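Local structure of glucose-resistance amylase regulator (Weissella paramesenteroides ATCC 33313, 4RK6) at residues G31-Y41 with P245-L256; H126-D134 with P189-V200. The protein binds glucose between the two lobes of its sugar-binding core and probably acts as a LacI-family transcription regulator that recognises DNA. All coordinates share one frame; numbering follows the deposited sequence.

Contact 1 (G31-Y41 with P245-L256)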
loop_
_atom_site.group_PDB
_atom_site.type_symbol
_atom_site.label_atom_id
_atom_site.label_comp_id
_atom_site.label_asym_id
_atom_site.label_seq_id
_atom_site.Cartn_x
_atom_site.Cartn_y
_atom_site.Cartn_z
ATOM N N GLY A 31 2.291 4.172 -13.899
ATOM C CA GLY A 31 2.834 4.954 -15.011
ATOM C C GLY A 31 3.544 4.097 -16.042
ATOM O O GLY A 31 3.342 4.255 -17.261
ATOM N N LEU A 32 4.413 3.213 -15.566
ATOM C CA LEU A 32 5.109 2.254 -16.441
ATOM C C LEU A 32 4.124 1.462 -17.278
ATOM O O LEU A 32 4.283 1.314 -18.485
ATOM C CB LEU A 32 5.906 1.254 -15.620
ATOM C CG LEU A 32 7.245 1.695 -15.083
ATOM C CD1 LEU A 32 7.734 0.567 -14.212
ATOM C CD2 LEU A 32 8.233 1.960 -16.226
ATOM N N TYR A 33 3.098 0.962 -16.609
ATOM C CA TYR A 33 2.076 0.138 -17.212
ATOM C C TYR A 33 1.315 0.864 -18.322
ATOM O O TYR A 33 1.110 0.308 -19.412
ATOM C CB TYR A 33 1.107 -0.308 -16.129
ATOM C CG TYR A 33 0.105 -1.317 -16.583
ATOM C CD1 TYR A 33 0.420 -2.678 -16.607
ATOM C CD2 TYR A 33 -1.181 -0.926 -16.957
ATOM C CE1 TYR A 33 -0.516 -3.617 -17.015
ATOM C CE2 TYR A 33 -2.123 -1.855 -17.362
ATOM C CZ TYR A 33 -1.790 -3.196 -17.391
ATOM O OH TYR A 33 -2.739 -4.106 -17.796
ATOM N N GLU A 34 0.883 2.094 -18.060
ATOM C CA GLU A 34 0.194 2.835 -19.109
ATOM C C GLU A 34 1.048 3.045 -20.364
ATOM O O GLU A 34 0.521 2.994 -21.460
ATOM C CB GLU A 34 -0.436 4.137 -18.617
ATOM C CG GLU A 34 0.451 5.124 -17.896
ATOM C CD GLU A 34 -0.362 6.278 -17.342
ATOM O OE1 GLU A 34 -1.275 6.738 -18.054
ATOM O OE2 GLU A 34 -0.100 6.725 -16.203
ATOM N N THR A 35 2.356 3.244 -20.217
ATOM C CA THR A 35 3.208 3.441 -21.391
ATOM C C THR A 35 3.576 2.121 -22.055
ATOM O O THR A 35 3.695 2.069 -23.279
ATOM C CB THR A 35 4.461 4.285 -21.053
ATOM O OG1 THR A 35 4.034 5.546 -20.526
ATOM C CG2 THR A 35 5.303 4.546 -22.296
ATOM N N THR A 36 3.750 1.046 -21.280
ATOM C CA THR A 36 4.002 -0.274 -21.870
ATOM C C THR A 36 2.794 -0.759 -22.656
ATOM O O THR A 36 2.934 -1.312 -23.751
ATOM C CB THR A 36 4.351 -1.358 -20.826
ATOM O OG1 THR A 36 3.249 -1.548 -19.925
ATOM C CG2 THR A 36 5.594 -0.969 -20.058
ATOM N N ILE A 37 1.609 -0.544 -22.086
ATOM C CA ILE A 37 0.360 -0.991 -22.712
ATOM C C ILE A 37 0.213 -0.380 -24.109
ATOM O O ILE A 37 -0.062 -1.080 -25.084
ATOM C CB ILE A 37 -0.879 -0.686 -21.804
ATOM C CG1 ILE A 37 -1.743 -1.938 -21.642
ATOM C CG2 ILE A 37 -1.716 0.499 -22.298
ATOM C CD1 ILE A 37 -1.111 -2.999 -20.769
ATOM N N SER A 38 0.446 0.922 -24.212
ATOM C CA SER A 38 0.228 1.633 -25.455
ATOM C C SER A 38 1.365 1.438 -26.461
ATOM O O SER A 38 1.208 1.787 -27.625
ATOM C CB SER A 38 0.006 3.119 -25.178
ATOM O OG SER A 38 1.059 3.650 -24.400
ATOM N N SER A 39 2.501 0.887 -26.030
ATOM C CA SER A 39 3.591 0.568 -26.949
ATOM C C SER A 39 3.667 -0.912 -27.310
ATOM O O SER A 39 4.585 -1.321 -28.020
ATOM C CB SER A 39 4.928 1.019 -26.347
ATOM O OG SER A 39 5.144 0.384 -25.098
ATOM N N GLY A 40 2.728 -1.725 -26.825
ATOM C CA GLY A 40 2.733 -3.160 -27.138
ATOM C C GLY A 40 3.745 -4.007 -26.379
ATOM O O GLY A 40 4.144 -5.078 -26.849
ATOM N N TYR A 41 4.161 -3.531 -25.208
ATOM C CA TYR A 41 5.043 -4.282 -24.317
ATOM C C TYR A 41 4.227 -4.831 -23.169
ATOM O O TYR A 41 3.156 -4.322 -22.837
ATOM C CB TYR A 41 6.129 -3.386 -23.707
ATOM C CG TYR A 41 7.351 -3.229 -24.562
ATOM C CD1 TYR A 41 7.364 -2.337 -25.624
ATOM C CD2 TYR A 41 8.491 -3.973 -24.313
ATOM C CE1 TYR A 41 8.493 -2.193 -26.419
ATOM C CE2 TYR A 41 9.624 -3.831 -25.091
ATOM C CZ TYR A 41 9.611 -2.947 -26.148
ATOM O OH TYR A 41 10.717 -2.795 -26.932
ATOM N N PRO A 245 3.577 8.533 -11.143
ATOM C CA PRO A 245 3.212 7.969 -12.436
ATOM C C PRO A 245 3.992 8.619 -13.574
ATOM O O PRO A 245 4.367 7.887 -14.498
ATOM C CB PRO A 245 1.696 8.228 -12.548
ATOM C CG PRO A 245 1.249 8.476 -11.127
ATOM C CD PRO A 245 2.423 9.132 -10.445
ATOM N N GLU A 246 4.265 9.919 -13.497
ATOM C CA GLU A 246 5.039 10.589 -14.549
ATOM C C GLU A 246 6.470 10.031 -14.588
ATOM O O GLU A 246 7.018 9.764 -15.662
ATOM C CB GLU A 246 5.023 12.088 -14.387
ATOM C CG GLU A 246 5.814 12.826 -15.451
ATOM C CD GLU A 246 5.192 12.786 -16.834
ATOM O OE1 GLU A 246 4.116 12.165 -17.043
ATOM O OE2 GLU A 246 5.802 13.419 -17.722
ATOM N N ILE A 247 7.057 9.798 -13.415
ATOM C CA ILE A 247 8.373 9.132 -13.372
ATOM C C ILE A 247 8.353 7.815 -14.140
ATOM O O ILE A 247 9.242 7.550 -14.941
ATOM C CB ILE A 247 8.868 8.959 -11.912
ATOM C CG1 ILE A 247 9.141 10.326 -11.298
ATOM C CG2 ILE A 247 10.104 8.065 -11.854
ATOM C CD1 ILE A 247 9.239 10.316 -9.774
ATOM N N GLY A 248 7.330 6.995 -13.917
ATOM C CA GLY A 248 7.189 5.730 -14.617
ATOM C C GLY A 248 7.006 5.930 -16.120
ATOM O O GLY A 248 7.679 5.287 -16.922
ATOM N N ARG A 249 6.105 6.829 -16.514
ATOM C CA ARG A 249 5.877 7.049 -17.954
ATOM C C ARG A 249 7.147 7.509 -18.682
ATOM O O ARG A 249 7.463 7.021 -19.781
ATOM C CB ARG A 249 4.779 8.098 -18.180
ATOM C CG ARG A 249 3.381 7.630 -17.826
ATOM C CD ARG A 249 2.334 8.608 -18.357
ATOM N NE ARG A 249 2.328 9.865 -17.617
ATOM C CZ ARG A 249 1.644 10.089 -16.486
ATOM N NH1 ARG A 249 0.863 9.148 -15.949
ATOM N NH2 ARG A 249 1.719 11.271 -15.908
ATOM N N ILE A 250 7.866 8.443 -18.080
ATOM C CA ILE A 250 9.059 9.035 -18.694
ATOM C C ILE A 250 10.201 8.020 -18.756
ATOM O O ILE A 250 10.924 7.949 -19.763
ATOM C CB ILE A 250 9.436 10.338 -17.976
ATOM C CG1 ILE A 250 8.326 11.395 -18.187
ATOM C CG2 ILE A 250 10.771 10.902 -18.439
ATOM C CD1 ILE A 250 8.095 11.829 -19.622
ATOM N N ALA A 251 10.363 7.206 -17.720
ATOM C CA ALA A 251 11.361 6.126 -17.789
ATOM C C ALA A 251 11.091 5.173 -18.975
ATOM O O ALA A 251 11.991 4.817 -19.734
ATOM C CB ALA A 251 11.415 5.346 -16.484
HETATM N N MSE A 252 9.839 4.786 -19.165
HETATM C CA MSE A 252 9.497 3.900 -20.270
HETATM C C MSE A 252 9.690 4.636 -21.578
HETATM O O MSE A 252 10.216 4.069 -22.549
HETATM C CB MSE A 252 8.075 3.353 -20.103
HETATM C CG MSE A 252 7.709 2.322 -21.163
HETATM SE SE MSE A 252 8.872 0.757 -21.235
HETATM C CE MSE A 252 8.271 -0.005 -22.957
ATOM N N GLN A 253 9.319 5.904 -21.619
ATOM C CA GLN A 253 9.494 6.683 -22.862
ATOM C C GLN A 253 10.962 6.840 -23.251
ATOM O O GLN A 253 11.316 6.828 -24.432
ATOM C CB GLN A 253 8.858 8.068 -22.756
ATOM C CG GLN A 253 8.595 8.675 -24.122
ATOM C CD GLN A 253 7.614 7.842 -24.910
ATOM O OE1 GLN A 253 6.566 7.424 -24.386
ATOM N NE2 GLN A 253 7.935 7.579 -26.171
ATOM N N LEU A 254 11.813 7.035 -22.253
ATOM C CA LEU A 254 13.243 7.096 -22.479
ATOM C C LEU A 254 13.729 5.822 -23.166
ATOM O O LEU A 254 14.481 5.883 -24.154
ATOM C CB LEU A 254 13.969 7.330 -21.156
ATOM C CG LEU A 254 15.451 7.666 -21.199
ATOM C CD1 LEU A 254 15.649 8.982 -21.928
ATOM C CD2 LEU A 254 15.980 7.758 -19.775
ATOM N N PHE A 255 13.260 4.670 -22.693
ATOM C CA PHE A 255 13.645 3.400 -23.297
ATOM C C PHE A 255 13.121 3.307 -24.724
ATOM O O PHE A 255 13.869 2.936 -25.661
ATOM C CB PHE A 255 13.154 2.209 -22.455
ATOM C CG PHE A 255 13.242 0.887 -23.167
ATOM C CD1 PHE A 255 14.475 0.347 -23.504
ATOM C CD2 PHE A 255 12.101 0.190 -23.517
ATOM C CE1 PHE A 255 14.575 -0.854 -24.186
ATOM C CE2 PHE A 255 12.188 -1.026 -24.183
ATOM C CZ PHE A 255 13.420 -1.552 -24.521
ATOM N N LEU A 256 11.847 3.631 -24.902
ATOM C CA LEU A 256 11.236 3.562 -26.235
ATOM C C LEU A 256 11.930 4.495 -27.245
ATOM O O LEU A 256 12.045 4.160 -28.420
ATOM C CB LEU A 256 9.748 3.875 -26.176
ATOM C CG LEU A 256 8.900 2.829 -25.445
ATOM C CD1 LEU A 256 7.506 3.372 -25.189
ATOM C CD2 LEU A 256 8.872 1.518 -26.212
HETATM O O HOH W 1 5.277 7.994 -22.133
#
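M252, a selenomethionine, and T35 interlock as knobs into holes where helices 31-39 and 245-256 run side by side, their axes 7.1 Å apart at a crossing angle of -38°. The side chain of T35 sits among R249, M252, Q253 and L256, that of M252 among L32, T35, T36 and S39. The T35 and M252 side chains run past each other in opposite directions, and T35 CG2 presses on M252 CG at 3.5 Å, tight for two carbons. At the N-terminal end two glycines let the backbones meet: G31 CA lies 3.3 Å from P245 O in a CA-H...O contact, and L32 CD2 packs on G248 O. Both helices lie against the sheet of one lobe of the periplasmic-binding-protein-like fold, L32, T36, Y41 and F255 on strand 12-18, I247 and A251 on strand 91-95.

Aromatic contacts close the other end, beyond the Schellman motif at G40. The M252 chain, bent at chi2 (58°), carries CE over one face of the Y41 ring, a CH-pi contact 3.9 Å from the centroid. F255 turns an edge to the Y41 face in an offset edge-to-face pair, and L256 CD2 lies 3.7 Å from Y41 CE1.

Polar contacts line the partly exposed flank. R249 NH1 donates to E34 OE2 at 2.6 Å, in the guanidinium plane but from above the carboxylate. R249 NE and NH2 both grip E246 OE1, so E246, from the same helix, positions the guanidinium. A water bridges T35 OG1 and Q253 OE1, while Q253 NE2 bonds D257. With one salt bridge between the helices, their fit rests mainly on side-chain shape and the two glycines.

Contact 2 (H126-D134 with P189-V200). With GLC (alpha-D-glucopyranose), chain C.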
loop_
_atom_site.group_PDB
_atom_site.type_symbol
_atom_site.label_atom_id
_atom_site.label_comp_id
_atom_site.label_asym_id
_atom_site.label_seq_id
_atom_site.Cartn_x
_atom_site.Cartn_y
_atom_site.Cartn_z
ATOM N N HIS A 126 9.929 28.970 11.462
ATOM C CA HIS A 126 10.644 27.886 12.118
ATOM C C HIS A 126 12.145 28.052 11.913
ATOM O O HIS A 126 12.585 28.494 10.852
ATOM C CB HIS A 126 10.181 26.538 11.583
ATOM C CG HIS A 126 8.734 26.283 11.848
ATOM N ND1 HIS A 126 8.296 25.635 12.982
ATOM C CD2 HIS A 126 7.624 26.645 11.166
ATOM C CE1 HIS A 126 6.975 25.622 12.993
ATOM N NE2 HIS A 126 6.543 26.202 11.887
ATOM N N LYS A 127 12.892 27.722 12.962
ATOM C CA LYS A 127 14.360 27.746 12.959
ATOM C C LYS A 127 14.959 26.422 13.407
ATOM O O LYS A 127 15.922 25.926 12.820
ATOM C CB LYS A 127 14.866 28.870 13.873
ATOM C CG LYS A 127 15.005 30.219 13.168
ATOM C CD LYS A 127 15.421 31.362 14.092
ATOM C CE LYS A 127 16.858 31.239 14.588
ATOM N NZ LYS A 127 16.961 30.603 15.933
ATOM N N ASN A 128 14.390 25.848 14.463
ATOM C CA ASN A 128 14.822 24.552 14.941
ATOM C C ASN A 128 14.002 23.444 14.297
ATOM O O ASN A 128 12.808 23.338 14.562
ATOM C CB ASN A 128 14.703 24.516 16.454
ATOM C CG ASN A 128 15.665 25.493 17.100
ATOM O OD1 ASN A 128 16.841 25.539 16.731
ATOM N ND2 ASN A 128 15.178 26.280 18.019
ATOM N N ILE A 129 14.645 22.663 13.433
ATOM C CA ILE A 129 13.934 21.740 12.520
ATOM C C ILE A 129 14.581 20.370 12.525
ATOM O O ILE A 129 15.802 20.252 12.488
ATOM C CB ILE A 129 13.865 22.290 11.077
ATOM C CG1 ILE A 129 13.236 23.678 11.063
ATOM C CG2 ILE A 129 13.053 21.365 10.173
ATOM C CD1 ILE A 129 13.157 24.353 9.718
ATOM N N ALA A 130 13.761 19.329 12.603
ATOM C CA ALA A 130 14.242 17.961 12.559
ATOM C C ALA A 130 13.948 17.301 11.198
ATOM O O ALA A 130 12.915 17.571 10.586
ATOM C CB ALA A 130 13.629 17.147 13.669
ATOM N N LEU A 131 14.872 16.450 10.750
ATOM C CA LEU A 131 14.622 15.501 9.678
ATOM C C LEU A 131 14.394 14.151 10.334
ATOM O O LEU A 131 15.244 13.652 11.079
ATOM C CB LEU A 131 15.810 15.444 8.696
ATOM C CG LEU A 131 15.624 14.515 7.490
ATOM C CD1 LEU A 131 14.623 15.099 6.512
ATOM C CD2 LEU A 131 16.945 14.297 6.765
ATOM N N VAL A 132 13.226 13.561 10.064
ATOM C CA VAL A 132 12.816 12.299 10.693
ATOM C C VAL A 132 12.485 11.278 9.621
ATOM O O VAL A 132 11.739 11.565 8.704
ATOM C CB VAL A 132 11.587 12.466 11.628
ATOM C CG1 VAL A 132 11.227 11.145 12.282
ATOM C CG2 VAL A 132 11.872 13.520 12.691
ATOM N N GLY A 133 13.066 10.092 9.729
ATOM C CA GLY A 133 12.861 9.042 8.763
ATOM C C GLY A 133 14.162 8.333 8.466
ATOM O O GLY A 133 14.878 7.920 9.383
ATOM N N ASP A 134 14.461 8.173 7.188
ATOM C CA ASP A 134 15.710 7.542 6.779
ATOM C C ASP A 134 16.827 8.601 6.754
ATOM O O ASP A 134 16.993 9.326 5.782
ATOM C CB ASP A 134 15.525 6.811 5.447
ATOM C CG ASP A 134 16.743 5.995 5.054
ATOM O OD1 ASP A 134 17.767 6.092 5.739
ATOM O OD2 ASP A 134 16.671 5.244 4.070
ATOM N N PRO A 189 13.039 19.883 21.141
ATOM C CA PRO A 189 13.989 20.956 20.843
ATOM C C PRO A 189 13.806 21.557 19.462
ATOM O O PRO A 189 14.484 22.525 19.124
ATOM C CB PRO A 189 15.354 20.266 20.955
ATOM C CG PRO A 189 15.090 18.821 20.693
ATOM C CD PRO A 189 13.676 18.557 21.120
ATOM N N PHE A 190 12.874 21.001 18.690
ATOM C CA PHE A 190 12.506 21.517 17.389
ATOM C C PHE A 190 11.008 21.783 17.305
ATOM O O PHE A 190 10.201 21.133 17.980
ATOM C CB PHE A 190 12.926 20.544 16.282
ATOM C CG PHE A 190 12.595 19.101 16.572
ATOM C CD1 PHE A 190 11.365 18.567 16.208
ATOM C CD2 PHE A 190 13.520 18.266 17.195
ATOM C CE1 PHE A 190 11.069 17.247 16.476
ATOM C CE2 PHE A 190 13.234 16.939 17.450
ATOM C CZ PHE A 190 12.000 16.423 17.099
ATOM N N THR A 191 10.645 22.729 16.459
ATOM C CA THR A 191 9.245 23.142 16.289
ATOM C C THR A 191 8.585 22.540 15.052
ATOM O O THR A 191 7.356 22.614 14.909
ATOM C CB THR A 191 9.108 24.676 16.229
ATOM O OG1 THR A 191 9.841 25.200 15.095
ATOM C CG2 THR A 191 9.618 25.297 17.530
ATOM N N ALA A 192 9.410 21.999 14.157
ATOM C CA ALA A 192 8.956 21.391 12.905
ATOM C C ALA A 192 9.789 20.177 12.593
ATOM O O ALA A 192 10.976 20.094 12.936
ATOM C CB ALA A 192 9.038 22.376 11.760
ATOM N N ALA A 193 9.150 19.210 11.951
ATOM C CA ALA A 193 9.805 18.004 11.511
ATOM C C ALA A 193 9.507 17.777 10.030
ATOM O O ALA A 193 8.377 17.924 9.586
ATOM C CB ALA A 193 9.334 16.816 12.328
ATOM N N ILE A 194 10.548 17.468 9.276
ATOM C CA ILE A 194 10.426 17.082 7.883
ATOM C C ILE A 194 10.482 15.569 7.874
ATOM O O ILE A 194 11.480 14.961 8.270
ATOM C CB ILE A 194 11.560 17.661 7.025
ATOM C CG1 ILE A 194 11.512 19.190 7.073
ATOM C CG2 ILE A 194 11.427 17.163 5.602
ATOM C CD1 ILE A 194 12.664 19.903 6.410
ATOM N N ALA A 195 9.400 14.942 7.442
ATOM C CA ALA A 195 9.297 13.491 7.439
ATOM C C ALA A 195 9.705 12.932 6.088
ATOM O O ALA A 195 9.168 13.368 5.067
ATOM C CB ALA A 195 7.854 13.109 7.761
ATOM N N THR A 196 10.601 11.939 6.048
ATOM C CA THR A 196 11.143 11.476 4.763
ATOM C C THR A 196 10.163 10.618 3.959
ATOM O O THR A 196 10.420 10.307 2.794
ATOM C CB THR A 196 12.458 10.669 4.907
ATOM O OG1 THR A 196 12.218 9.458 5.641
ATOM C CG2 THR A 196 13.499 11.489 5.565
ATOM N N ALA A 197 9.058 10.223 4.586
ATOM C CA ALA A 197 7.964 9.551 3.881
ATOM C C ALA A 197 6.671 9.849 4.584
ATOM O O ALA A 197 6.664 10.232 5.757
ATOM C CB ALA A 197 8.199 8.058 3.799
ATOM N N ASP A 198 5.556 9.734 3.863
ATOM C CA ASP A 198 4.252 10.062 4.448
ATOM C C ASP A 198 3.945 9.327 5.777
ATOM O O ASP A 198 3.423 9.938 6.721
ATOM C CB ASP A 198 3.114 9.777 3.468
ATOM C CG ASP A 198 3.265 10.537 2.152
ATOM O OD1 ASP A 198 3.801 11.673 2.128
ATOM O OD2 ASP A 198 2.819 9.958 1.146
HETATM N N MSE A 199 4.276 8.038 5.846
HETATM C CA MSE A 199 3.961 7.212 7.033
HETATM C C MSE A 199 4.741 7.714 8.233
HETATM O O MSE A 199 4.258 7.637 9.341
HETATM C CB MSE A 199 4.230 5.726 6.777
HETATM C CG MSE A 199 3.025 5.067 6.146
HETATM SE SE MSE A 199 1.638 4.952 7.536
HETATM C CE MSE A 199 0.591 3.685 6.453
ATOM N N VAL A 200 5.935 8.272 8.016
ATOM C CA VAL A 200 6.694 8.864 9.115
ATOM C C VAL A 200 5.864 9.998 9.713
ATOM O O VAL A 200 5.760 10.135 10.936
ATOM C CB VAL A 200 8.072 9.372 8.652
ATOM C CG1 VAL A 200 8.803 10.099 9.777
ATOM C CG2 VAL A 200 8.901 8.237 8.086
HETATM C C1 GLC C . 12.311 5.832 -1.864
HETATM C C2 GLC C . 12.261 6.841 -3.011
HETATM C C3 GLC C . 11.973 8.255 -2.549
HETATM C C4 GLC C . 10.797 8.247 -1.568
HETATM C C5 GLC C . 11.189 7.376 -0.373
HETATM C C6 GLC C . 10.065 7.287 0.656
HETATM O O1 GLC C . 13.567 5.918 -1.312
HETATM O O2 GLC C . 13.503 6.868 -3.712
HETATM O O3 GLC C . 11.647 8.984 -3.727
HETATM O O4 GLC C . 10.477 9.554 -1.198
HETATM O O5 GLC C . 11.420 6.055 -0.785
HETATM O O6 GLC C . 8.923 6.708 0.107
HETATM O O HOH W 2 11.910 26.886 15.539
#
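A130 sets its CB squarely over the centre of the F190 ring, 3.5 Å from the centroid and 5° off the normal, so methyl and ring pack as a CH-pi pair. F190 reaches this place with CG between its backbone N and carbonyl carbon (chi1 45°), and Y183 meets its ring edge-to-face. On the same side of the sheet V132 CG2 touches A193 CB, and V132 CG1 packs 3.6 Å from V200 CG1 on the first turn of helix 198-210. I129, L131 and I194 fill the other side: I129 CG2 meets I194 CD1, L131 CD1 meets I194 CG2, and F149 of helix 144-155 touches all three residues.

Between these layers strands 129-132 and 192-195 pair in parallel, neighbours in the open, Rossmann-like alpha/beta sheet of a periplasmic-binding-protein lobe. I194 anchors the ladder twice, its N giving to A130 O at 2.7 Å and its O receiving V132 N, both nearly straight. At the C-terminal end of the strands, T196 N bonds V132 O and T196 OG1 receives D134 N at 3.0 Å, beside G133, whose CA is 3.2 Å from that hydroxyl. H170 of the glucose pocket also bonds T196 OG1; T196 O and A197 CB each lie 3.7 Å from C6 of the sugar.

Solvent comes in at the opposite end, where N128, P189 and T191 are partly exposed. H126 itself is buried: its ND1 and T191 OG1 share a 2.7 Å hydrogen bond at the edge of the imidazole, A192 CB leans over the ring face, and L281 O holds NE2. T191 OG1 also meets a water that accepts from K127 N; K127, whose CB points away from 189-200, is exposed.

Overall arrangement
The two contacts lie on opposite sides of the chain's centre, about 34 Å between centres, and share no helix or strand. Contact 1 is partly buried: two helices, distant in sequence, lie against each other on one lobe, joined by interlocked side chains with a salt-bridge network at its solvent-side flank. Contact 2 is a largely buried pair of sheet strands in the other lobe, held by regular backbone hydrogen bonds with apolar side chains on both sides. Each approaches the glucose from its own lobe: contact 2 includes pocket residues T196 and A197, whereas in contact 1 the side chain of P245 remains about 11 Å from the sugar.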